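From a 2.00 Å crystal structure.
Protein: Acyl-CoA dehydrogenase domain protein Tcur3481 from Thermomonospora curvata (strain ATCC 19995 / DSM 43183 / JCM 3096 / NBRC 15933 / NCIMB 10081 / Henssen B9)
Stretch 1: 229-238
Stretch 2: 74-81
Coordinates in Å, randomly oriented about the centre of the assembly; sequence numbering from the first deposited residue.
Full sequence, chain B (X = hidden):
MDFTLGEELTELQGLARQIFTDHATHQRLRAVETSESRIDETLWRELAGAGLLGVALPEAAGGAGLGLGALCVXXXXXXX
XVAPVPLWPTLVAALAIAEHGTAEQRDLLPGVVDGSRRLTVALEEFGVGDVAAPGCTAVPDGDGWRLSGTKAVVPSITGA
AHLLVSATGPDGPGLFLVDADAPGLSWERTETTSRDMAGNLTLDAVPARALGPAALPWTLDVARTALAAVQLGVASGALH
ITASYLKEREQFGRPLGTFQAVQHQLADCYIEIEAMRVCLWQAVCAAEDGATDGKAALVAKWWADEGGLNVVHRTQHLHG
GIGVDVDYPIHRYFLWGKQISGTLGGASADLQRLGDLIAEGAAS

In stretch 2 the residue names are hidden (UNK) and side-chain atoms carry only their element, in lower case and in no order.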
# COMPACT_ATOMS: atom_id res chain seq x y z
N ALA B 229 -12.37 10.73 16.02
CA ALA B 229 -13.07 11.95 15.60
C ALA B 229 -12.09 13.09 15.33
O ALA B 229 -12.22 13.82 14.32
CB ALA B 229 -14.11 12.37 16.65
N VAL B 230 -11.09 13.27 16.21
CA VAL B 230 -10.11 14.34 15.99
C VAL B 230 -9.35 14.07 14.70
O VAL B 230 -9.10 14.98 13.88
CB VAL B 230 -9.13 14.42 17.19
CG1 VAL B 230 -8.07 15.53 16.95
CG2 VAL B 230 -9.90 14.60 18.52
N GLN B 231 -8.96 12.81 14.49
CA GLN B 231 -8.18 12.48 13.31
C GLN B 231 -8.98 12.75 12.06
O GLN B 231 -8.43 13.18 11.03
CB GLN B 231 -7.75 11.00 13.36
CG GLN B 231 -6.71 10.62 12.27
CD GLN B 231 -5.32 11.05 12.65
OE1 GLN B 231 -5.12 12.17 13.14
NE2 GLN B 231 -4.34 10.16 12.45
N LEU B 232 -10.26 12.41 12.08
CA LEU B 232 -11.08 12.73 10.92
C LEU B 232 -10.98 14.23 10.61
O LEU B 232 -10.85 14.61 9.44
CB LEU B 232 -12.53 12.33 11.17
CG LEU B 232 -13.55 12.71 10.07
CD1 LEU B 232 -13.22 12.00 8.67
CD2 LEU B 232 -14.94 12.33 10.61
N GLY B 233 -11.06 15.08 11.64
CA GLY B 233 -10.99 16.52 11.40
C GLY B 233 -9.61 16.95 10.92
O GLY B 233 -9.48 17.75 9.98
N VAL B 234 -8.56 16.40 11.53
CA VAL B 234 -7.21 16.68 11.04
C VAL B 234 -7.08 16.34 9.56
O VAL B 234 -6.55 17.13 8.77
CB VAL B 234 -6.15 15.92 11.87
CG1 VAL B 234 -4.75 16.11 11.23
CG2 VAL B 234 -6.16 16.44 13.37
N ALA B 235 -7.50 15.14 9.17
CA ALA B 235 -7.28 14.74 7.78
C ALA B 235 -8.10 15.60 6.83
O ALA B 235 -7.64 15.97 5.75
CB ALA B 235 -7.62 13.25 7.58
N SER B 236 -9.35 15.90 7.22
CA SER B 236 -10.22 16.74 6.41
C SER B 236 -9.62 18.13 6.22
O SER B 236 -9.60 18.66 5.10
CB SER B 236 -11.61 16.85 7.08
OG SER B 236 -12.23 15.57 7.13
N GLY B 237 -9.14 18.73 7.30
CA GLY B 237 -8.56 20.06 7.19
C GLY B 237 -7.30 20.04 6.36
O GLY B 237 -7.08 20.92 5.53
N ALA B 238 -6.45 19.02 6.55
CA ALA B 238 -5.23 18.89 5.76
C ALA B 238 -5.56 18.79 4.28
O ALA B 238 -4.95 19.47 3.44
CB ALA B 238 -4.45 17.64 6.22
N UNK B 74 -17.84 17.92 17.98
CA UNK B 74 -16.93 18.95 18.49
C UNK B 74 -15.46 18.59 18.22
O UNK B 74 -14.67 19.46 17.84
c UNK B 74 -16.38 21.58 20.24
c UNK B 74 -16.20 20.10 20.71
c UNK B 74 -16.39 19.99 22.23
c UNK B 74 -17.15 19.16 19.98
N UNK B 75 -15.07 17.32 18.46
CA UNK B 75 -13.68 16.92 18.25
C UNK B 75 -13.28 17.00 16.78
O UNK B 75 -12.11 17.25 16.46
c UNK B 75 -12.61 16.43 21.01
c UNK B 75 -13.26 13.95 20.82
c UNK B 75 -13.44 15.49 18.79
c UNK B 75 -13.54 15.38 20.32
N UNK B 76 -14.22 16.66 15.89
CA UNK B 76 -13.91 16.73 14.48
C UNK B 76 -13.64 18.17 14.05
O UNK B 76 -12.67 18.45 13.33
o UNK B 76 -15.69 15.63 10.04
c UNK B 76 -14.76 16.20 12.17
c UNK B 76 -15.04 16.09 13.66
c UNK B 76 -15.86 15.58 11.28
o UNK B 76 -16.87 15.07 11.80
N UNK B 77 -14.48 19.11 14.49
CA UNK B 77 -14.16 20.52 14.21
C UNK B 77 -12.84 20.92 14.85
O UNK B 77 -12.10 21.72 14.28
c UNK B 77 -15.24 21.48 14.73
o UNK B 77 -16.38 21.39 11.49
o UNK B 77 -15.15 23.06 12.13
c UNK B 77 -16.34 21.66 13.78
c UNK B 77 -15.90 22.07 12.37
N UNK B 78 -12.58 20.46 16.07
CA UNK B 78 -11.31 20.81 16.69
C UNK B 78 -10.13 20.35 15.83
O UNK B 78 -9.19 21.12 15.57
c UNK B 78 -11.19 20.25 18.10
c UNK B 78 -9.73 20.37 18.57
o UNK B 78 -10.03 18.58 20.14
n UNK B 78 -8.38 20.07 20.51
c UNK B 78 -9.41 19.61 19.81
N UNK B 79 -10.17 19.09 15.36
CA UNK B 79 -9.07 18.61 14.52
C UNK B 79 -8.95 19.37 13.21
O UNK B 79 -7.84 19.57 12.70
N UNK B 80 -10.08 19.82 12.64
CA UNK B 80 -10.02 20.60 11.40
C UNK B 80 -9.12 21.83 11.53
O UNK B 80 -8.56 22.30 10.53
c UNK B 80 -14.96 18.99 9.41
c UNK B 80 -11.42 21.04 11.03
n UNK B 80 -15.56 18.11 8.62
n UNK B 80 -14.09 19.85 8.88
c UNK B 80 -11.93 20.45 9.79
n UNK B 80 -15.24 19.02 10.72
c UNK B 80 -13.37 20.86 9.63
N UNK B 81 -9.00 22.36 12.74
CA UNK B 81 -8.26 23.59 13.02
C UNK B 81 -7.02 23.39 13.89
O UNK B 81 -6.45 24.38 14.34
n UNK B 81 -11.75 25.76 11.41
c UNK B 81 -12.41 24.86 12.12
c UNK B 81 -9.18 24.58 13.73
c UNK B 81 -10.35 24.96 12.89
c UNK B 81 -10.45 25.83 11.87
n UNK B 81 -11.58 24.35 13.02

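Position 74 carries four side-chain carbons, forked at the second, and its CA-to-CB bond points away from stretch 1, which it does not touch. The fork beyond a single methylene identifies Leu-74.

Position 75 has the same four carbons and the same fork, but here the CA-to-CB bond points toward the other helix. Its CB lies 3.8 Å from CB of Ala-229 and 3.7 Å from CG2 of Val-230, an apolar contact in keeping with Leu-75.

At position 76 three carbons run out in an extended chain, the third bearing two oxygens, one of which comes within 3.4 Å of CD2 of Leu-232. A carboxylate after two methylenes makes this Glu-76.

Position 77 repeats that composition, three carbons with two oxygens on the last, yet it points away and makes no contact with stretch 1. It is Glu-77.

Position 78 also has three carbons, but the third holds one oxygen and one nitrogen, and the oxygen is 4.3 Å from CG2 of Val-230. The terminal amide defines Gln-78.

Position 79 has no side-chain atoms at all, and its CA sits 3.7 Å from the O of Val-230. This is Gly-79; an ideal CB here would fall 2.2 Å from that same O of Val-230, a clash.

Position 80 shows three carbons, a nitrogen, and then a carbon carrying two more nitrogens. The chain-internal nitrogen approaches CB of Ser-236 at 4.3 Å, and the guanidinium names Arg-80. Its NH2 forms a salt bridge with OE2 of Glu-76 (2.9 Å), whose hydrogen bond is weak, and its NH1 forms another with OE2 of Glu-77 (2.7 Å).

Position 81 has one carbon followed by a five-membered ring of three carbons and two nitrogens, clear of stretch 1. It is His-81, whose ND1 donates a hydrogen bond to the O of Glu-77 (3.0 Å).

The two helices cross at -38° with their axes only 6.3 Å apart, and this proximity rests on glycine. CA of Gly-233 lies 4.2 Å from CA of Arg-80, and an ideal CB on Gly-233 would stand 1.9 Å from the O of Glu-76. With backbones so near, CA-H...O contacts run in both directions: CA of Gly-233 meets the O of Glu-76 at 3.2 Å, while CA of Arg-80 meets the O of Gly-233 at 3.2 Å. No hydrogen bond joins the stretches, so close backbone packing, supported by the apolar contacts of Leu-75, makes the interface.

Stretch 2 74-81: LLEEQGRH
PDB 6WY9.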